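Side-chain contacts in proteasome chaperone 4 (Saccharomyces cerevisiae, PDB 2Z5B), which forms a heterodimer with IRC25 that binds proteasome precursors and assists 20S proteasome assembly by facilitating alpha-ring formation: residues 134-137 / 138-142; 97-100 / 101-105; 105-108 / 109-113. One frame throughout, in Å; residues are numbered along the deposited sequence.

Contact 1: residues 134-137 / 138-142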
loop_
_atom_site.group_PDB
_atom_site.type_symbol
_atom_site.label_atom_id
_atom_site.label_comp_id
_atom_site.label_asym_id
_atom_site.label_seq_id
_atom_site.Cartn_x
_atom_site.Cartn_y
_atom_site.Cartn_z
ATOM N N HIS A 134 -1.891 17.892 -15.685
ATOM C CA HIS A 134 -1.130 16.645 -15.805
ATOM C C HIS A 134 0.382 16.831 -15.618
ATOM O O HIS A 134 0.967 16.223 -14.717
ATOM C CB HIS A 134 -1.466 15.915 -17.122
ATOM C CG HIS A 134 -1.177 14.444 -17.083
ATOM N ND1 HIS A 134 -2.122 13.506 -16.730
ATOM C CD2 HIS A 134 -0.045 13.753 -17.345
ATOM C CE1 HIS A 134 -1.582 12.303 -16.774
ATOM N NE2 HIS A 134 -0.324 12.424 -17.143
ATOM N N LEU A 135 1.002 17.676 -16.444
ATOM C CA LEU A 135 2.458 17.901 -16.404
ATOM C C LEU A 135 2.914 18.554 -15.094
ATOM O O LEU A 135 3.953 18.192 -14.545
ATOM C CB LEU A 135 2.918 18.763 -17.604
ATOM C CG LEU A 135 4.395 19.180 -17.666
ATOM C CD1 LEU A 135 5.272 18.052 -18.184
ATOM C CD2 LEU A 135 4.624 20.442 -18.548
ATOM N N TYR A 136 2.157 19.540 -14.625
ATOM C CA TYR A 136 2.428 20.185 -13.337
ATOM C C TYR A 136 2.494 19.160 -12.206
ATOM O O TYR A 136 3.405 19.198 -11.386
ATOM C CB TYR A 136 1.335 21.200 -13.019
ATOM C CG TYR A 136 1.457 21.832 -11.659
ATOM C CD1 TYR A 136 2.357 22.877 -11.434
ATOM C CD2 TYR A 136 0.664 21.404 -10.601
ATOM C CE1 TYR A 136 2.470 23.475 -10.184
ATOM C CE2 TYR A 136 0.775 21.985 -9.352
ATOM C CZ TYR A 136 1.672 23.028 -9.153
ATOM O OH TYR A 136 1.779 23.609 -7.915
ATOM N N ILE A 137 1.514 18.258 -12.152
ATOM C CA ILE A 137 1.439 17.314 -11.034
ATOM C C ILE A 137 2.669 16.399 -11.047
ATOM O O ILE A 137 3.323 16.201 -10.025
ATOM C CB ILE A 137 0.125 16.498 -11.042
ATOM C CG1 ILE A 137 -1.088 17.404 -10.781
ATOM C CG2 ILE A 137 0.172 15.383 -9.998
ATOM C CD1 ILE A 137 -2.430 16.772 -11.111
ATOM N N LEU A 138 2.984 15.845 -12.216
ATOM C CA LEU A 138 4.170 15.009 -12.345
ATOM C C LEU A 138 5.470 15.710 -11.926
ATOM O O LEU A 138 6.230 15.170 -11.111
ATOM C CB LEU A 138 4.283 14.438 -13.763
ATOM C CG LEU A 138 3.132 13.570 -14.260
ATOM C CD1 LEU A 138 3.203 13.395 -15.797
ATOM C CD2 LEU A 138 3.128 12.201 -13.567
ATOM N N LYS A 139 5.724 16.908 -12.464
ATOM C CA LYS A 139 6.978 17.625 -12.134
ATOM C C LYS A 139 7.090 18.012 -10.663
ATOM O O LYS A 139 8.165 17.910 -10.067
ATOM C CB LYS A 139 7.205 18.835 -13.058
ATOM C CG LYS A 139 6.354 20.072 -12.779
ATOM C CD LYS A 139 7.191 21.167 -12.090
ATOM C CE LYS A 139 6.623 22.557 -12.358
ATOM N NZ LYS A 139 7.417 23.657 -11.708
ATOM N N LYS A 140 5.983 18.426 -10.059
ATOM C CA LYS A 140 6.023 18.790 -8.647
ATOM C C LYS A 140 6.328 17.585 -7.775
ATOM O O LYS A 140 7.005 17.711 -6.757
ATOM C CB LYS A 140 4.728 19.466 -8.184
ATOM C CG LYS A 140 4.480 20.877 -8.797
ATOM C CD LYS A 140 5.621 21.883 -8.579
ATOM C CE LYS A 140 5.370 22.760 -7.357
ATOM N NZ LYS A 140 6.301 23.940 -7.276
ATOM N N CYS A 141 5.841 16.415 -8.179
ATOM C CA CYS A 141 6.118 15.200 -7.412
ATOM C C CYS A 141 7.560 14.759 -7.592
ATOM O O CYS A 141 8.194 14.324 -6.644
ATOM C CB CYS A 141 5.132 14.083 -7.754
ATOM S SG CYS A 141 3.468 14.344 -7.050
ATOM N N LEU A 142 8.078 14.880 -8.808
ATOM C CA LEU A 142 9.497 14.622 -9.067
ATOM C C LEU A 142 10.418 15.542 -8.263
ATOM O O LEU A 142 11.399 15.094 -7.659
ATOM C CB LEU A 142 9.796 14.795 -10.555
ATOM C CG LEU A 142 9.421 13.644 -11.477
ATOM C CD1 LEU A 142 9.988 13.927 -12.847
ATOM C CD2 LEU A 142 9.981 12.325 -10.927
#
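The backbone oxygen of Tyr-136 accepts the N-H of Lys-140, with O and N 3.0 Å apart, one of the i-to-i+4 bonds that build the first turns of the alpha helix 134-149. The same pair also meets through its side chains. With its CG anti to the backbone N (chi1 175°), the ring of Tyr-136 is swung toward the next turn, beside Lys-140, and CG of Lys-140 lies over one face in a CH-pi contact, 3.7 Å from the centroid. Bends at chi2 and chi3 then carry the lysine across the ring, bringing CE to 3.7 Å from the tyrosine OH. A long aliphatic stem with a charged end suits this partly exposed flank, where a broad ring can cover methylenes. Replacing Tyr-136 by alanine would remove the ring; the methylenes of Lys-140 would probably lose their aromatic cover and the chain be set free to turn. Ile-137 and Cys-141, one turn apart and both buried, instead face inward onto strand 41-47, as small or apolar residues can. Between these helix turns and helix 94-111, NE2 of His-134 and ND1 of His-102 share a hydrogen bond, while CD2 of His-134 touches the Leu-138 methyl CD1 at 3.6 Å.

Contact 2: residues 97-100 / 101-105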
loop_
_atom_site.group_PDB
_atom_site.type_symbol
_atom_site.label_atom_id
_atom_site.label_comp_id
_atom_site.label_asym_id
_atom_site.label_seq_id
_atom_site.Cartn_x
_atom_site.Cartn_y
_atom_site.Cartn_z
ATOM N N ARG A 97 -6.075 6.683 -14.516
ATOM C CA ARG A 97 -5.068 5.676 -14.920
ATOM C C ARG A 97 -3.817 6.259 -15.564
ATOM O O ARG A 97 -2.680 5.844 -15.233
ATOM C CB ARG A 97 -5.663 4.610 -15.858
ATOM C CG ARG A 97 -4.927 3.258 -15.807
ATOM C CD ARG A 97 -5.395 2.285 -16.895
ATOM N NE ARG A 97 -6.857 2.219 -16.946
ATOM C CZ ARG A 97 -7.611 2.786 -17.881
ATOM N NH1 ARG A 97 -7.062 3.474 -18.884
ATOM N NH2 ARG A 97 -8.925 2.673 -17.799
ATOM N N ASP A 98 -4.017 7.194 -16.500
ATOM C CA ASP A 98 -2.899 7.911 -17.150
ATOM C C ASP A 98 -1.976 8.517 -16.112
ATOM O O ASP A 98 -0.759 8.361 -16.182
ATOM C CB ASP A 98 -3.395 9.022 -18.098
ATOM C CG ASP A 98 -3.936 8.477 -19.415
ATOM O OD1 ASP A 98 -3.901 7.230 -19.623
ATOM O OD2 ASP A 98 -4.420 9.302 -20.228
ATOM N N MET A 99 -2.563 9.219 -15.143
ATOM C CA MET A 99 -1.770 9.912 -14.134
ATOM C C MET A 99 -0.937 8.948 -13.291
ATOM O O MET A 99 0.258 9.183 -13.092
ATOM C CB MET A 99 -2.661 10.753 -13.218
ATOM C CG MET A 99 -1.912 11.377 -12.052
ATOM S SD MET A 99 -0.565 12.448 -12.603
ATOM C CE MET A 99 -1.582 13.827 -13.077
ATOM N N ALA A 100 -1.588 7.894 -12.789
ATOM C CA ALA A 100 -0.941 6.895 -11.926
ATOM C C ALA A 100 0.136 6.144 -12.684
ATOM O O ALA A 100 1.214 5.888 -12.151
ATOM C CB ALA A 100 -1.977 5.918 -11.386
ATOM N N ARG A 101 -0.157 5.812 -13.946
ATOM C CA ARG A 101 0.811 5.138 -14.820
ATOM C C ARG A 101 2.024 6.004 -15.057
ATOM O O ARG A 101 3.137 5.554 -14.839
ATOM C CB ARG A 101 0.186 4.762 -16.169
ATOM C CG ARG A 101 1.186 4.134 -17.151
ATOM C CD ARG A 101 0.442 3.633 -18.396
ATOM N NE ARG A 101 -0.409 4.673 -19.009
ATOM C CZ ARG A 101 -0.009 5.578 -19.900
ATOM N NH1 ARG A 101 1.255 5.631 -20.324
ATOM N NH2 ARG A 101 -0.885 6.445 -20.376
ATOM N N HIS A 102 1.801 7.237 -15.516
ATOM C CA HIS A 102 2.897 8.180 -15.748
ATOM C C HIS A 102 3.710 8.439 -14.498
ATOM O O HIS A 102 4.941 8.439 -14.552
ATOM C CB HIS A 102 2.384 9.512 -16.293
ATOM C CG HIS A 102 1.966 9.452 -17.730
ATOM N ND1 HIS A 102 0.938 10.212 -18.234
ATOM C CD2 HIS A 102 2.432 8.712 -18.765
ATOM C CE1 HIS A 102 0.778 9.944 -19.519
ATOM N NE2 HIS A 102 1.674 9.038 -19.868
ATOM N N MET A 103 3.017 8.671 -13.382
ATOM C CA MET A 103 3.694 8.912 -12.109
ATOM C C MET A 103 4.634 7.787 -11.739
ATOM O O MET A 103 5.809 8.019 -11.502
ATOM C CB MET A 103 2.687 9.162 -10.981
ATOM C CG MET A 103 3.319 9.688 -9.700
ATOM S SD MET A 103 3.992 11.348 -9.875
ATOM C CE MET A 103 2.475 12.298 -9.809
ATOM N N ALA A 104 4.126 6.564 -11.705
ATOM C CA ALA A 104 4.935 5.427 -11.304
ATOM C C ALA A 104 6.087 5.222 -12.281
ATOM O O ALA A 104 7.209 5.027 -11.856
ATOM C CB ALA A 104 4.086 4.178 -11.200
ATOM N N THR A 105 5.788 5.265 -13.578
ATOM C CA THR A 105 6.788 4.996 -14.614
ATOM C C THR A 105 7.888 6.049 -14.627
ATOM O O THR A 105 9.068 5.714 -14.683
ATOM C CB THR A 105 6.139 4.876 -16.021
ATOM O OG1 THR A 105 5.071 3.917 -15.969
ATOM C CG2 THR A 105 7.160 4.333 -17.039
#
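This is a local contact between successive turns of helix 94-111, which packs against the sheet on one side, through strands 58-67 and 115-121, and beside helix 134-149. Backbone bonds of the i-to-i+4 kind join the turns, the shortest being Arg-101 N to Arg-97 O and Met-103 N to Met-99 O, both 2.8 Å. On the outer flank Asp-98 and Arg-101 lie side by side in an i-to-i+3 salt bridge, with OD1 3.2 Å from NH2. The bridge is lopsided: the carboxylate oxygen sits at the edge of the guanidinium and almost in its plane, yet NH2 comes to that oxygen from above the carboxylate, and the two planes stand 87° apart. One N-H thus carries the bond; in the arginine chi1 and chi2 run extended, and the bend at chi3 (53°) brings NH2 back toward Asp-98. Arg-97 is held by Asp-90, Asp-94 and the backbone O of Thr-91.

The inner flank is apolar. Met-99 and Met-103 run alongside each other, SD of Met-99 lying 4.1 Å from CE of Met-103. Their flexible thioether chains meet both helix and sheet: Met-99 packs on Ile-137 and Trp-119, Met-103 on Cys-141 and Val-117. Ala-100 and Ala-104 are short enough to let the helix come close to Tyr-63 of strand 58-67. At the border, Thr-105 OG1 donates to Arg-101 O at 2.8 Å, an oxygen that also accepts the Thr-105 N-H. Charged and apolar flanks so divided are the mark of an amphipathic helix laid on a beta sheet.

Contact 3: residues 105-108 / 109-113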
loop_
_atom_site.group_PDB
_atom_site.type_symbol
_atom_site.label_atom_id
_atom_site.label_comp_id
_atom_site.label_asym_id
_atom_site.label_seq_id
_atom_site.Cartn_x
_atom_site.Cartn_y
_atom_site.Cartn_z
ATOM N N THR A 105 5.788 5.265 -13.578
ATOM C CA THR A 105 6.788 4.996 -14.614
ATOM C C THR A 105 7.888 6.049 -14.627
ATOM O O THR A 105 9.068 5.714 -14.683
ATOM C CB THR A 105 6.139 4.876 -16.021
ATOM O OG1 THR A 105 5.071 3.917 -15.969
ATOM C CG2 THR A 105 7.160 4.333 -17.039
ATOM N N ILE A 106 7.507 7.321 -14.561
ATOM C CA ILE A 106 8.496 8.396 -14.557
ATOM C C ILE A 106 9.342 8.401 -13.262
ATOM O O ILE A 106 10.568 8.608 -13.310
ATOM C CB ILE A 106 7.860 9.785 -14.831
ATOM C CG1 ILE A 106 7.327 9.844 -16.267
ATOM C CG2 ILE A 106 8.902 10.902 -14.668
ATOM C CD1 ILE A 106 6.104 10.735 -16.442
ATOM N N ILE A 107 8.705 8.153 -12.119
ATOM C CA ILE A 107 9.455 8.066 -10.863
ATOM C C ILE A 107 10.472 6.926 -10.922
ATOM O O ILE A 107 11.636 7.115 -10.572
ATOM C CB ILE A 107 8.544 7.925 -9.623
ATOM C CG1 ILE A 107 7.710 9.193 -9.428
ATOM C CG2 ILE A 107 9.376 7.656 -8.366
ATOM C CD1 ILE A 107 6.598 9.054 -8.407
ATOM N N SER A 108 10.033 5.757 -11.383
ATOM C CA SER A 108 10.907 4.595 -11.480
ATOM C C SER A 108 12.099 4.870 -12.412
ATOM O O SER A 108 13.239 4.556 -12.072
ATOM C CB SER A 108 10.113 3.378 -11.937
ATOM O OG SER A 108 10.925 2.223 -11.915
ATOM N N GLU A 109 11.831 5.461 -13.574
ATOM C CA GLU A 109 12.904 5.893 -14.478
ATOM C C GLU A 109 13.820 6.905 -13.797
ATOM O O GLU A 109 15.046 6.749 -13.793
ATOM C CB GLU A 109 12.324 6.476 -15.776
ATOM C CG GLU A 109 11.785 5.425 -16.716
ATOM C CD GLU A 109 11.011 5.987 -17.897
ATOM O OE1 GLU A 109 9.943 6.607 -17.674
ATOM O OE2 GLU A 109 11.464 5.773 -19.053
ATOM N N ARG A 110 13.225 7.931 -13.197
ATOM C CA ARG A 110 13.996 9.024 -12.636
ATOM C C ARG A 110 14.972 8.542 -11.570
ATOM O O ARG A 110 16.107 9.010 -11.500
ATOM C CB ARG A 110 13.068 10.122 -12.095
ATOM C CG ARG A 110 13.771 11.381 -11.588
ATOM C CD ARG A 110 14.759 11.970 -12.611
ATOM N NE ARG A 110 15.442 13.160 -12.100
ATOM C CZ ARG A 110 16.446 13.149 -11.224
ATOM N NH1 ARG A 110 16.902 12.006 -10.729
ATOM N NH2 ARG A 110 16.993 14.295 -10.830
ATOM N N PHE A 111 14.542 7.583 -10.759
ATOM C CA PHE A 111 15.322 7.215 -9.590
ATOM C C PHE A 111 15.873 5.806 -9.627
ATOM O O PHE A 111 16.540 5.380 -8.689
ATOM C CB PHE A 111 14.521 7.499 -8.316
ATOM C CG PHE A 111 14.132 8.940 -8.183
ATOM C CD1 PHE A 111 15.095 9.911 -7.875
ATOM C CD2 PHE A 111 12.820 9.339 -8.401
ATOM C CE1 PHE A 111 14.745 11.244 -7.773
ATOM C CE2 PHE A 111 12.464 10.669 -8.302
ATOM C CZ PHE A 111 13.424 11.625 -7.981
ATOM N N ASN A 112 15.602 5.109 -10.730
ATOM C CA ASN A 112 16.105 3.767 -10.980
ATOM C C ASN A 112 15.785 2.807 -9.831
ATOM O O ASN A 112 16.658 2.097 -9.334
ATOM C CB ASN A 112 17.608 3.809 -11.314
ATOM C CG ASN A 112 18.147 2.473 -11.837
ATOM O OD1 ASN A 112 19.353 2.224 -11.793
ATOM N ND2 ASN A 112 17.265 1.623 -12.331
ATOM N N ARG A 113 14.518 2.805 -9.417
ATOM C CA ARG A 113 14.048 1.903 -8.366
ATOM C C ARG A 113 12.573 1.566 -8.566
ATOM O O ARG A 113 11.884 2.268 -9.302
ATOM C CB ARG A 113 14.259 2.544 -6.996
ATOM C CG ARG A 113 13.476 3.819 -6.763
ATOM C CD ARG A 113 14.120 4.620 -5.663
ATOM N NE ARG A 113 14.597 3.721 -4.632
ATOM C CZ ARG A 113 15.848 3.681 -4.185
ATOM N NH1 ARG A 113 16.168 2.799 -3.254
ATOM N NH2 ARG A 113 16.757 4.530 -4.634
#
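Glu-109 leans back over the carbonyl of Thr-105, one turn earlier. Its CB lies 3.5 Å from Thr-105 O, the acceptor of its own backbone N-H, and CG stays at 3.4 Å from that oxygen. CD is 3.8 Å from Thr-105 O, and OE1 lies 3.2 Å from that same oxygen, two acceptors with no bond between them, and 3.6 Å from Thr-105 CG2. With CG anti to the carbonyl carbon (chi1 -75°), the chain lies alongside the threonine. A long acid suits this exposed flank, its methylenes skirting the helix.

On the inner flank, Ile-107 and Phe-111 bring CG2 and CD2 to 3.8 Å, and CG of the neighbouring Arg-110 lies over one face of the phenyl ring. The branched isoleucine and the broad ring both pack on Ile-41 of strand 41-47 and, in turn, on Leu-145 and Leu-149 of helix 134-149.

Ser-108 ties off the end. Its hydroxyl OG, anti to the backbone N (chi1 -175°), donates to Arg-113 O at 2.8 Å, reaching it from above the carbonyl plane. A small hydroxyl is apt at this buried position, where it satisfies the oxygen of the departing chain. Ser-108 O in turn receives weak bonds from Asn-112 N and, at 3.4 Å, from Arg-113 N. The Arg-113 guanidinium binds the backbone oxygens of Arg-35 and Ile-39. Asn-112, a type tolerant of positive phi, turns the chain out of the helix; the end resembles a Schellman motif in its six-to-one bond, though Asn-112 N goes to Ser-108 O rather than making the five-to-two bond.

From the N terminus, contact 2 comes first, in the early turns of helix 94-111. Contact 3 follows directly, sharing Thr-105 with it, and carries that helix to its end and toward strand 115-121. Contact 1 opens later, at the start of helix 134-149. None closes a long loop, and none nests in or crosses another: each joins neighbouring turns, and they stand in series. What unites them is the pairing of the two helices, which run in broadly the same direction over the mixed sheet. Contact 1 meets contact 2 where Cys-141 SG packs on Met-103 CE, and contact 3 where Leu-142 CD1 packs on Ile-106 CG2.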